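Local coordinates for interphotoreceptor retinoid-binding protein (Xenopus laevis, PDB 1J7X), which probably binds retinoids and carries them through the matrix between photoreceptors and the retinal pigment epithelium, at residues I25-L28 against L29-P33; E53-S56 against L57-D60; I145-R148 against Y149-G152; Y222-S226 against L227-T231; A280-L283 against A284-L288. One frame throughout, in Å; residues are numbered along the deposited sequence.

Contact 1. Residues I25-L28 against L29-P33; sequences IPTL and LQHLP
Ile25 and Leu29 run side by side, one turn of helix apart and pointing the same way. The touching branches are Ile25 CG2 and Leu29 CD2, which at 3.4 Å sit closer than two methyl groups normally do. Ile25 presents CG2 because its CG1 branch turns beside the backbone N (chi1 -62°), which leaves CG2 anti to that N and leaning along the helix. Thr27 and His31 repeat the pattern on another face. The threonine methyl CG2 lies 3.5 Å from His31 CD2, the methyl meeting a carbon of the imidazole, while Thr27 OG1 turns off beside its own backbone N. Between Leu28 and Leu32 the approach is looser, with Leu28 CB 4.5 Å from Leu32 CD1. Helical backbone bonds tie the same pairs together: Leu29 N to Ile25 O (2.8 Å), His31 N to Thr27 O and Leu32 N to Leu28 O. The bond from Gln30 N to Pro26 O is weak, but a water bridges the two residues, donating to Pro26 O (2.8 Å) and accepting from Gln30 NE2. Leu28 and Leu32 face the interior of this helical region: Leu28 packs on helix 43-58, and Leu32 touches Leu50 of that helix and Leu8, Cys12 and Leu15 of helix 2-18.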
loop_
_atom_site.group_PDB
_atom_site.type_symbol
_atom_site.label_atom_id
_atom_site.label_comp_id
_atom_site.label_asym_id
_atom_site.label_seq_id
_atom_site.Cartn_x
_atom_site.Cartn_y
_atom_site.Cartn_z
ATOM N N ILE A 25 14.898 19.347 4.943
ATOM C CA ILE A 25 16.317 19.196 4.857
ATOM C C ILE A 25 17.067 20.369 5.532
ATOM O O ILE A 25 18.026 20.125 6.260
ATOM C CB ILE A 25 16.751 19.042 3.440
ATOM C CG1 ILE A 25 16.146 17.766 2.814
ATOM C CG2 ILE A 25 18.238 19.015 3.320
ATOM C CD1 ILE A 25 16.419 16.478 3.546
ATOM N N PRO A 26 16.650 21.614 5.266
ATOM C CA PRO A 26 17.379 22.742 5.903
ATOM C C PRO A 26 17.543 22.583 7.382
ATOM O O PRO A 26 18.660 22.617 7.902
ATOM C CB PRO A 26 16.539 23.924 5.504
ATOM C CG PRO A 26 15.972 23.575 4.228
ATOM C CD PRO A 26 15.538 22.101 4.383
ATOM N N THR A 27 16.434 22.338 8.079
ATOM C CA THR A 27 16.429 22.124 9.512
ATOM C C THR A 27 17.228 20.911 10.019
ATOM O O THR A 27 17.935 20.968 11.067
ATOM C CB THR A 27 14.982 22.080 9.959
ATOM O OG1 THR A 27 14.474 23.381 9.744
ATOM C CG2 THR A 27 14.868 21.878 11.458
ATOM N N LEU A 28 17.193 19.832 9.235
ATOM C CA LEU A 28 17.918 18.632 9.576
ATOM C C LEU A 28 19.419 18.903 9.444
ATOM O O LEU A 28 20.243 18.394 10.225
ATOM C CB LEU A 28 17.537 17.535 8.614
ATOM C CG LEU A 28 16.255 16.882 8.971
ATOM C CD1 LEU A 28 15.763 15.993 7.742
ATOM C CD2 LEU A 28 16.440 15.999 10.166
ATOM N N LEU A 29 19.770 19.687 8.428
ATOM C CA LEU A 29 21.205 20.031 8.203
ATOM C C LEU A 29 21.706 20.994 9.313
ATOM O O LEU A 29 22.934 21.056 9.600
ATOM C CB LEU A 29 21.423 20.679 6.790
ATOM C CG LEU A 29 21.689 19.693 5.652
ATOM C CD1 LEU A 29 23.068 19.034 5.782
ATOM C CD2 LEU A 29 20.722 18.623 5.638
ATOM N N GLN A 30 20.794 21.682 9.980
ATOM C CA GLN A 30 21.189 22.530 11.118
ATOM C C GLN A 30 21.331 21.686 12.393
ATOM O O GLN A 30 22.294 21.847 13.173
ATOM C CB GLN A 30 20.115 23.591 11.379
ATOM C CG GLN A 30 20.025 24.685 10.303
ATOM C CD GLN A 30 21.205 25.624 10.270
ATOM O OE1 GLN A 30 21.875 25.809 11.330
ATOM N NE2 GLN A 30 21.464 26.261 9.067
ATOM N N HIS A 31 20.383 20.777 12.639
ATOM C CA HIS A 31 20.400 20.074 13.878
ATOM C C HIS A 31 21.417 18.930 13.909
ATOM O O HIS A 31 22.088 18.703 14.891
ATOM C CB HIS A 31 19.016 19.532 14.156
ATOM C CG HIS A 31 18.067 20.541 14.697
ATOM N ND1 HIS A 31 18.303 21.240 15.855
ATOM C CD2 HIS A 31 16.862 20.961 14.243
ATOM C CE1 HIS A 31 17.287 22.038 16.100
ATOM N NE2 HIS A 31 16.395 21.890 15.135
ATOM N N LEU A 32 21.430 18.097 12.892
ATOM C CA LEU A 32 22.267 16.920 12.951
ATOM C C LEU A 32 23.766 17.161 13.328
ATOM O O LEU A 32 24.333 16.400 14.106
ATOM C CB LEU A 32 22.187 16.170 11.675
ATOM C CG LEU A 32 20.850 15.482 11.429
ATOM C CD1 LEU A 32 20.773 14.800 10.084
ATOM C CD2 LEU A 32 20.586 14.460 12.580
ATOM N N PRO A 33 24.417 18.160 12.768
ATOM C CA PRO A 33 25.797 18.427 13.100
ATOM C C PRO A 33 25.932 19.028 14.479
ATOM O O PRO A 33 27.016 19.068 14.994
ATOM C CB PRO A 33 26.213 19.425 11.996
ATOM C CG PRO A 33 25.239 19.226 10.933
ATOM C CD PRO A 33 23.974 18.991 11.647
HETATM O O HOH W 1 20.438 24.479 6.693
#

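Contact 2. Residues E53-S56 against L57-D60; sequences ELQS and LTED
Leu54 and Thr58 close the C-terminal turn of helix 43-58, where an ST turn at Thr58 leads the chain out of the helix and Glu59 takes a positive phi (56°). Among the backbone bonds, Leu57 N donates to Glu53 O and Glu59 N to Gln55 O (2.9 Å), so helical bonding reaches the residue that first leaves helical geometry. A backbone N and a hydroxyl share Leu54 O: Thr58 N and Thr58 OG1 each reach it at 2.7 Å, the hydroxyl from well above the carbonyl plane. The same OG1 accepts from Asp60 N at 3.3 Å. The Asp60 carboxylate itself turns to Tyr19 and Arg62. Apolar contact is slight: Glu53 crosses Leu57 at an angle, its CG 4.1 Å from Leu57 CD1. Gln55, bent at chi2, carries its amide to Asp60, past the last helical residue, and NE2 donates to Asp60 O over 3.0 Å with an N-H...O angle of 157°. A leucine in place of Gln55 would probably leave Asp60 O without this donor and the chain end held by one bond fewer. Asp60 O lies in the amide plane of Gln55, whereas NE2 stands 61° out of the carbonyl plane of Asp60.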
loop_
_atom_site.group_PDB
_atom_site.type_symbol
_atom_site.label_atom_id
_atom_site.label_comp_id
_atom_site.label_asym_id
_atom_site.label_seq_id
_atom_site.Cartn_x
_atom_site.Cartn_y
_atom_site.Cartn_z
ATOM N N GLU A 53 16.863 11.239 17.269
ATOM C CA GLU A 53 16.908 12.588 16.754
ATOM C C GLU A 53 16.115 12.752 15.489
ATOM O O GLU A 53 15.310 13.676 15.365
ATOM C CB GLU A 53 18.358 13.041 16.572
ATOM C CG GLU A 53 18.497 14.543 16.707
ATOM C CD GLU A 53 17.963 15.044 18.062
ATOM O OE1 GLU A 53 18.305 14.411 19.083
ATOM O OE2 GLU A 53 17.183 16.047 18.042
ATOM N N LEU A 54 16.268 11.812 14.529
ATOM C CA LEU A 54 15.478 11.937 13.337
ATOM C C LEU A 54 13.962 11.943 13.594
ATOM O O LEU A 54 13.242 12.715 12.975
ATOM C CB LEU A 54 15.807 10.845 12.302
ATOM C CG LEU A 54 17.265 10.988 11.666
ATOM C CD1 LEU A 54 17.622 9.743 10.961
ATOM C CD2 LEU A 54 17.311 12.170 10.704
ATOM N N GLN A 55 13.499 11.064 14.466
ATOM C CA GLN A 55 12.043 10.980 14.723
ATOM C C GLN A 55 11.579 12.237 15.469
ATOM O O GLN A 55 10.525 12.752 15.229
ATOM C CB GLN A 55 11.729 9.759 15.537
ATOM C CG GLN A 55 11.887 8.451 14.825
ATOM C CD GLN A 55 11.206 8.490 13.399
ATOM O OE1 GLN A 55 10.001 8.882 13.272
ATOM N NE2 GLN A 55 12.013 8.265 12.341
ATOM N N SER A 56 12.451 12.830 16.289
ATOM C CA SER A 56 12.050 14.073 16.946
ATOM C C SER A 56 11.885 15.212 16.005
ATOM O O SER A 56 10.999 16.039 16.076
ATOM C CB SER A 56 13.072 14.413 18.002
ATOM O OG SER A 56 13.057 13.455 19.014
ATOM N N LEU A 57 12.716 15.220 15.008
ATOM C CA LEU A 57 12.713 16.231 14.041
ATOM C C LEU A 57 11.835 15.996 12.876
ATOM O O LEU A 57 11.446 17.002 12.248
ATOM C CB LEU A 57 14.126 16.353 13.503
ATOM C CG LEU A 57 15.151 16.756 14.560
ATOM C CD1 LEU A 57 16.515 16.887 13.921
ATOM C CD2 LEU A 57 14.683 18.179 15.132
ATOM N N THR A 58 11.495 14.736 12.545
ATOM C CA THR A 58 10.631 14.475 11.356
ATOM C C THR A 58 9.327 13.798 11.628
ATOM O O THR A 58 8.403 13.895 10.849
ATOM C CB THR A 58 11.343 13.558 10.303
ATOM O OG1 THR A 58 11.540 12.253 10.885
ATOM C CG2 THR A 58 12.765 14.129 9.973
ATOM N N GLU A 59 9.215 13.025 12.685
ATOM C CA GLU A 59 7.978 12.323 12.954
ATOM C C GLU A 59 7.600 11.480 11.801
ATOM O O GLU A 59 6.425 11.412 11.424
ATOM C CB GLU A 59 6.841 13.248 13.369
ATOM C CG GLU A 59 7.152 13.973 14.709
ATOM C CD GLU A 59 5.887 14.758 15.202
ATOM O OE1 GLU A 59 5.125 15.242 14.376
ATOM O OE2 GLU A 59 5.642 14.835 16.388
ATOM N N ASP A 60 8.597 10.891 11.176
ATOM C CA ASP A 60 8.450 10.052 10.007
ATOM C C ASP A 60 9.100 8.758 10.266
ATOM O O ASP A 60 10.274 8.532 9.896
ATOM C CB ASP A 60 9.070 10.778 8.800
ATOM C CG ASP A 60 8.866 10.082 7.507
ATOM O OD1 ASP A 60 8.356 8.954 7.440
ATOM O OD2 ASP A 60 9.230 10.628 6.396
#

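Contact 3. Residues I145-R148 against Y149-G152; sequences IDLR and YNVG
Leu147 and Asn150 are the ends of a type I beta turn that takes the chain sharply away from strand 142-146. Asn150 N donates to Leu147 O at 3.0 Å, approaching from above the carbonyl plane. At the same bend a water accepts from Tyr149 N and lies 2.9 Å from Asp146 O. Two Asx turns overlap the ends of the beta turn: Asp146 OD1 accepts from Arg148 N, and Asn150 OD1 accepts from Gly152 N in the carbonyl plane. Asp146 holds CG anti to its backbone N (chi1 -167°), which brings the carboxylate to both Arg148 N and the guanidinium. Arg148 grips it side-on in a salt bridge, NE to OD1 (2.9 Å) and NH2 to OD2 (2.8 Å), with both oxygens near the guanidinium plane. OD1 takes NE on the syn side and the backbone N on the anti side, from opposite faces of the carboxylate, while OD2 also bonds Tyr110 OH. With an alanine in place of Asp146, the Arg148 guanidinium would probably lose its carboxylate mate and be less firmly held, and the bend would lose one of its Asx turns. Tyr149 lies alongside Arg148. Arg148 CB makes a CH-pi contact with its ring, 3.9 Å from the centroid, and Tyr149 OH hangs over the centre of the guanidinium, the two planes 58° apart. At the ring's edge, Asp146 OD2 sits 3.7 Å from Tyr149 CE2.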
loop_
_atom_site.group_PDB
_atom_site.type_symbol
_atom_site.label_atom_id
_atom_site.label_comp_id
_atom_site.label_asym_id
_atom_site.label_seq_id
_atom_site.Cartn_x
_atom_site.Cartn_y
_atom_site.Cartn_z
ATOM N N ILE A 145 -14.538 -7.787 0.094
ATOM C CA ILE A 145 -13.311 -8.056 -0.633
ATOM C C ILE A 145 -12.304 -8.516 0.418
ATOM O O ILE A 145 -11.954 -7.753 1.345
ATOM C CB ILE A 145 -12.831 -6.765 -1.367
ATOM C CG1 ILE A 145 -13.910 -6.161 -2.256
ATOM C CG2 ILE A 145 -11.482 -7.059 -2.102
ATOM C CD1 ILE A 145 -13.402 -4.906 -2.975
ATOM N N ASP A 146 -11.915 -9.782 0.323
ATOM C CA ASP A 146 -11.044 -10.410 1.266
ATOM C C ASP A 146 -9.534 -10.281 0.877
ATOM O O ASP A 146 -9.086 -10.906 -0.056
ATOM C CB ASP A 146 -11.391 -11.866 1.398
ATOM C CG ASP A 146 -10.740 -12.504 2.577
ATOM O OD1 ASP A 146 -9.829 -11.903 3.214
ATOM O OD2 ASP A 146 -11.171 -13.631 2.930
ATOM N N LEU A 147 -8.756 -9.388 1.547
ATOM C CA LEU A 147 -7.378 -9.231 1.267
ATOM C C LEU A 147 -6.483 -9.728 2.361
ATOM O O LEU A 147 -5.268 -9.397 2.449
ATOM C CB LEU A 147 -7.090 -7.710 1.046
ATOM C CG LEU A 147 -7.836 -7.107 -0.083
ATOM C CD1 LEU A 147 -7.514 -5.431 -0.182
ATOM C CD2 LEU A 147 -7.616 -7.817 -1.384
ATOM N N ARG A 148 -7.079 -10.483 3.255
ATOM C CA ARG A 148 -6.321 -11.042 4.366
ATOM C C ARG A 148 -5.133 -11.863 3.949
ATOM O O ARG A 148 -4.200 -11.990 4.745
ATOM C CB ARG A 148 -7.193 -11.915 5.331
ATOM C CG ARG A 148 -8.218 -11.070 6.082
ATOM C CD ARG A 148 -9.210 -11.948 6.873
ATOM N NE ARG A 148 -9.995 -12.778 6.002
ATOM C CZ ARG A 148 -10.859 -13.703 6.427
ATOM N NH1 ARG A 148 -11.105 -13.799 7.735
ATOM N NH2 ARG A 148 -11.558 -14.418 5.550
ATOM N N TYR A 149 -5.161 -12.477 2.765
ATOM C CA TYR A 149 -4.070 -13.289 2.299
ATOM C C TYR A 149 -3.317 -12.679 1.151
ATOM O O TYR A 149 -2.565 -13.343 0.465
ATOM C CB TYR A 149 -4.709 -14.678 1.866
ATOM C CG TYR A 149 -5.709 -15.178 2.894
ATOM C CD1 TYR A 149 -5.281 -15.734 4.039
ATOM C CD2 TYR A 149 -7.083 -14.908 2.764
ATOM C CE1 TYR A 149 -6.176 -16.141 5.033
ATOM C CE2 TYR A 149 -7.986 -15.296 3.736
ATOM C CZ TYR A 149 -7.524 -15.959 4.861
ATOM O OH TYR A 149 -8.409 -16.262 5.894
ATOM N N ASN A 150 -3.551 -11.368 0.917
ATOM C CA ASN A 150 -3.028 -10.684 -0.234
ATOM C C ASN A 150 -1.791 -9.912 0.093
ATOM O O ASN A 150 -1.777 -8.885 0.767
ATOM C CB ASN A 150 -4.088 -9.900 -0.863
ATOM C CG ASN A 150 -3.755 -9.357 -2.242
ATOM O OD1 ASN A 150 -2.614 -8.967 -2.567
ATOM N ND2 ASN A 150 -4.767 -9.309 -3.109
ATOM N N VAL A 151 -0.686 -10.496 -0.371
ATOM C CA VAL A 151 0.651 -9.959 -0.144
ATOM C C VAL A 151 1.062 -8.966 -1.206
ATOM O O VAL A 151 2.140 -8.400 -1.230
ATOM C CB VAL A 151 1.686 -11.114 -0.122
ATOM C CG1 VAL A 151 1.311 -12.025 1.043
ATOM C CG2 VAL A 151 1.803 -11.806 -1.499
ATOM N N GLY A 152 0.077 -8.493 -1.957
ATOM C CA GLY A 152 0.263 -7.410 -2.909
ATOM C C GLY A 152 1.048 -7.765 -4.153
ATOM O O GLY A 152 0.748 -8.789 -4.918
HETATM O O HOH W 2 -6.671 -12.387 0.301
#

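Contact 4. Residues Y222-S226 against L227-T231; sequences YLMQS and LSRAT
Two flat peptide carbonyls at the end of helix 216-226, those of Met224 and Gln225, receive the chain as it turns back from Leu227 onward. Met224 O takes two donors: Arg229 N at 2.9 Å, nearly in line with the C=O bond (169°), and Ala230 N at 3.2 Å from above the carbonyl plane. Gln225 O is approached out of its plane as well, by Ser228 N at 3.0 Å. Leu227 N donates to Leu223 O, the last ordinary helical bond before these. Ser228 is the first residue to leave the helix, and its positive phi (55°), with the bonds from Ser228 N to Gln225 O and from Arg229 N to Met224 O reaching back into the last turn, makes a Schellman motif. This cap ends the helix of a beta-alpha-beta crossover, the connection between the parallel strands 204-209 and 231-234. Beside the cap, Met224, present as selenomethionine, runs side by side with Arg229. Its CG lies 3.7 Å from Ala230 CB and 3.8 Å from Arg229 CB. Arg229 CG stands anti to the backbone N (chi1 175°), which sends the aliphatic stem of the arginine along the selenomethionine while the guanidinium leads away. Leu227 folds CG over Leu223 O at 3.2 Å and packs on Leu174 and Ile172. A water donates to Ser226 O. Gln225 NE2 bonds Val277 O, and Tyr222 stacks on Trp271.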
loop_
_atom_site.group_PDB
_atom_site.type_symbol
_atom_site.label_atom_id
_atom_site.label_comp_id
_atom_site.label_asym_id
_atom_site.label_seq_id
_atom_site.Cartn_x
_atom_site.Cartn_y
_atom_site.Cartn_z
ATOM N N TYR A 222 -6.229 1.106 1.695
ATOM C CA TYR A 222 -6.081 2.532 2.178
ATOM C C TYR A 222 -6.941 3.510 1.351
ATOM O O TYR A 222 -7.724 4.321 1.886
ATOM C CB TYR A 222 -4.619 2.950 2.176
ATOM C CG TYR A 222 -4.431 4.335 2.712
ATOM C CD1 TYR A 222 -4.414 4.598 4.071
ATOM C CD2 TYR A 222 -4.378 5.395 1.819
ATOM C CE1 TYR A 222 -4.294 5.975 4.535
ATOM C CE2 TYR A 222 -4.314 6.747 2.285
ATOM C CZ TYR A 222 -4.234 6.991 3.650
ATOM O OH TYR A 222 -4.155 8.280 4.116
ATOM N N LEU A 223 -6.802 3.345 0.033
ATOM C CA LEU A 223 -7.545 4.190 -0.911
ATOM C C LEU A 223 -9.030 4.012 -0.861
ATOM O O LEU A 223 -9.831 5.016 -0.828
ATOM C CB LEU A 223 -6.987 4.013 -2.326
ATOM C CG LEU A 223 -5.620 4.621 -2.449
ATOM C CD1 LEU A 223 -5.110 4.236 -3.809
ATOM C CD2 LEU A 223 -5.632 6.221 -2.319
HETATM N N MSE A 224 -9.487 2.777 -0.661
HETATM C CA MSE A 224 -10.904 2.544 -0.487
HETATM C C MSE A 224 -11.358 3.198 0.770
HETATM O O MSE A 224 -12.493 3.701 0.832
HETATM C CB MSE A 224 -11.292 1.046 -0.524
HETATM C CG MSE A 224 -12.549 0.801 -1.540
HETATM SE SE MSE A 224 -12.441 0.818 -3.150
HETATM C CE MSE A 224 -12.621 2.123 -3.423
ATOM N N GLN A 225 -10.477 3.207 1.773
ATOM C CA GLN A 225 -10.842 3.897 3.026
ATOM C C GLN A 225 -10.814 5.407 2.924
ATOM O O GLN A 225 -11.696 6.084 3.387
ATOM C CB GLN A 225 -9.841 3.345 4.165
ATOM C CG GLN A 225 -10.152 3.934 5.495
ATOM C CD GLN A 225 -9.143 3.481 6.538
ATOM O OE1 GLN A 225 -7.935 3.769 6.385
ATOM N NE2 GLN A 225 -9.591 2.617 7.466
ATOM N N SER A 226 -9.782 5.970 2.303
ATOM C CA SER A 226 -9.604 7.378 2.182
ATOM C C SER A 226 -10.702 8.051 1.310
ATOM O O SER A 226 -11.073 9.247 1.462
ATOM C CB SER A 226 -8.205 7.688 1.627
ATOM O OG SER A 226 -8.064 7.264 0.292
ATOM N N LEU A 227 -11.208 7.259 0.370
ATOM C CA LEU A 227 -12.293 7.709 -0.484
ATOM C C LEU A 227 -13.668 7.503 0.126
ATOM O O LEU A 227 -14.725 7.906 -0.424
ATOM C CB LEU A 227 -12.240 6.980 -1.840
ATOM C CG LEU A 227 -11.103 7.254 -2.807
ATOM C CD1 LEU A 227 -11.002 6.145 -3.856
ATOM C CD2 LEU A 227 -11.384 8.660 -3.478
ATOM N N SER A 228 -13.677 7.002 1.335
ATOM C CA SER A 228 -14.910 6.677 2.015
ATOM C C SER A 228 -15.751 5.727 1.167
ATOM O O SER A 228 -16.959 5.736 1.226
ATOM C CB SER A 228 -15.675 8.003 2.390
ATOM O OG SER A 228 -14.798 8.799 3.206
ATOM N N ARG A 229 -15.110 4.831 0.425
ATOM C CA ARG A 229 -15.874 3.928 -0.406
ATOM C C ARG A 229 -16.194 2.670 0.350
ATOM O O ARG A 229 -17.230 2.028 0.117
ATOM C CB ARG A 229 -15.079 3.674 -1.702
ATOM C CG ARG A 229 -15.760 2.596 -2.637
ATOM C CD ARG A 229 -17.151 3.216 -3.168
ATOM N NE ARG A 229 -18.166 2.695 -2.327
ATOM C CZ ARG A 229 -18.981 1.706 -2.634
ATOM N NH1 ARG A 229 -19.069 1.201 -3.865
ATOM N NH2 ARG A 229 -19.749 1.258 -1.702
ATOM N N ALA A 230 -15.233 2.125 1.136
ATOM C CA ALA A 230 -15.507 0.965 1.887
ATOM C C ALA A 230 -15.111 1.058 3.366
ATOM O O ALA A 230 -14.310 1.889 3.746
ATOM C CB ALA A 230 -14.732 -0.161 1.238
ATOM N N THR A 231 -15.618 0.134 4.120
ATOM C CA THR A 231 -15.264 -0.056 5.508
ATOM C C THR A 231 -14.149 -1.117 5.549
ATOM O O THR A 231 -14.276 -2.187 4.934
ATOM C CB THR A 231 -16.466 -0.510 6.296
ATOM O OG1 THR A 231 -17.545 0.434 6.214
ATOM C CG2 THR A 231 -16.122 -0.698 7.762
HETATM O O HOH W 3 -13.637 10.580 2.090
#

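Contact 5. Residues A280-L283 against A284-L288; sequences AIVL and ADEAL
Val282 turns CG1 beside its backbone N (chi1 -55°), which puts CG2 between N and the carbonyl carbon and directs it at Ala287, and Glu286 turns its chain back beside Leu283. The valine CG2 rests 3.9 Å from Ala287 CA and 4.2 Å from Ala287 CB, joining the exit of strand 280-281 to the first turn of helix 287-296. Glu286 has CG beside its backbone N (chi1 -46°) and is extended beyond it, a shape that lays the carboxylate along the preceding chain: OE2 comes within 3.9 Å of Val282 CB and OE1 within 4.1 Å of Leu283 CB. These are contacts of oxygen with carbon. The polar tie lies in the backbone, where Glu286 N donates to Leu283 O at 2.8 Å from above the carbonyl plane, drawing the chain from extended into helical form. Ala287 N then bonds Ala284 O. Ala287 packs besides on Ile233 and Leu208. Side chains meet here without a polar bond between them, and within the two segments the hydrogen bonding is main-chain. Side chains from outside hold Ala284 at both its polar groups, Glu235 OE2 accepting from N and Arg148 NH1 donating to O, which probably helps to fix where the helix begins.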
loop_
_atom_site.group_PDB
_atom_site.type_symbol
_atom_site.label_atom_id
_atom_site.label_comp_id
_atom_site.label_asym_id
_atom_site.label_seq_id
_atom_site.Cartn_x
_atom_site.Cartn_y
_atom_site.Cartn_z
ATOM N N ALA A 280 -12.787 -1.182 11.656
ATOM C CA ALA A 280 -13.208 -2.163 12.673
ATOM C C ALA A 280 -12.068 -3.137 12.915
ATOM O O ALA A 280 -11.825 -4.061 12.121
ATOM C CB ALA A 280 -14.500 -2.883 12.255
ATOM N N ILE A 281 -11.300 -2.905 13.968
ATOM C CA ILE A 281 -10.186 -3.684 14.314
ATOM C C ILE A 281 -10.602 -4.951 14.995
ATOM O O ILE A 281 -11.258 -4.862 16.056
ATOM C CB ILE A 281 -9.187 -2.896 15.174
ATOM C CG1 ILE A 281 -8.575 -1.737 14.377
ATOM C CG2 ILE A 281 -8.118 -3.767 15.612
ATOM C CD1 ILE A 281 -7.633 -0.817 15.147
ATOM N N VAL A 282 -10.274 -6.079 14.406
ATOM C CA VAL A 282 -10.507 -7.425 14.936
ATOM C C VAL A 282 -9.409 -8.300 14.465
ATOM O O VAL A 282 -8.639 -8.010 13.543
ATOM C CB VAL A 282 -11.881 -8.004 14.545
ATOM C CG1 VAL A 282 -12.958 -7.112 14.946
ATOM C CG2 VAL A 282 -12.003 -8.121 13.061
ATOM N N LEU A 283 -9.235 -9.467 15.115
ATOM C CA LEU A 283 -8.205 -10.393 14.652
ATOM C C LEU A 283 -8.708 -10.929 13.241
ATOM O O LEU A 283 -9.921 -10.962 12.960
ATOM C CB LEU A 283 -8.070 -11.595 15.626
ATOM C CG LEU A 283 -6.985 -11.429 16.724
ATOM C CD1 LEU A 283 -7.238 -10.219 17.404
ATOM C CD2 LEU A 283 -7.074 -12.592 17.772
ATOM N N ALA A 284 -7.747 -11.297 12.432
ATOM C CA ALA A 284 -8.018 -11.708 11.014
ATOM C C ALA A 284 -9.089 -12.791 10.900
ATOM O O ALA A 284 -9.998 -12.654 10.142
ATOM C CB ALA A 284 -6.750 -12.159 10.395
ATOM N N ASP A 285 -9.062 -13.761 11.795
ATOM C CA ASP A 285 -10.084 -14.827 11.790
ATOM C C ASP A 285 -11.481 -14.346 12.066
ATOM O O ASP A 285 -12.461 -15.044 11.784
ATOM C CB ASP A 285 -9.736 -15.895 12.786
ATOM C CG ASP A 285 -8.487 -16.557 12.522
ATOM O OD1 ASP A 285 -8.156 -16.797 11.348
ATOM O OD2 ASP A 285 -7.719 -16.921 13.471
ATOM N N GLU A 286 -11.646 -13.192 12.641
ATOM C CA GLU A 286 -12.965 -12.647 12.957
ATOM C C GLU A 286 -13.511 -11.653 11.984
ATOM O O GLU A 286 -14.645 -11.214 12.119
ATOM C CB GLU A 286 -12.847 -11.960 14.385
ATOM C CG GLU A 286 -12.107 -12.833 15.423
ATOM C CD GLU A 286 -11.957 -12.119 16.833
ATOM O OE1 GLU A 286 -11.369 -12.669 17.812
ATOM O OE2 GLU A 286 -12.414 -10.959 16.976
ATOM N N ALA A 287 -12.724 -11.292 10.971
ATOM C CA ALA A 287 -13.117 -10.244 10.036
ATOM C C ALA A 287 -14.292 -10.489 9.177
ATOM O O ALA A 287 -15.112 -9.591 8.918
ATOM C CB ALA A 287 -11.884 -9.851 9.199
ATOM N N LEU A 288 -14.428 -11.717 8.728
ATOM C CA LEU A 288 -15.606 -12.053 7.870
ATOM C C LEU A 288 -16.888 -12.006 8.689
ATOM O O LEU A 288 -17.864 -11.444 8.261
ATOM C CB LEU A 288 -15.396 -13.440 7.215
ATOM C CG LEU A 288 -16.484 -13.826 6.229
ATOM C CD1 LEU A 288 -16.721 -12.799 5.167
ATOM C CD2 LEU A 288 -16.107 -15.229 5.669
#

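In the fold
The five contacts follow one another along the chain and fall into two groups. Contacts 1 and 2, centres about 11 Å apart, lie on helices 25-31 and 43-58 and pack together, with His31 CD2 3.6 Å from Leu57 CD2, within the N-terminal helical region. Contacts 3 and 5 belong to the mixed sheet, at strands 142-146 and 280-281, and meet through the hydrogen bond from Arg148 NH1 to Ala284 O; contact 4 leads into strand 231-234 of that sheet, its centre about 15 Å from that of contact 3. About 40 Å separates the centres of contacts 1 and 3. The second group lies mainly in a region related to the ClpP/crotonase clan, consistent with two distinct parts in this functional unit.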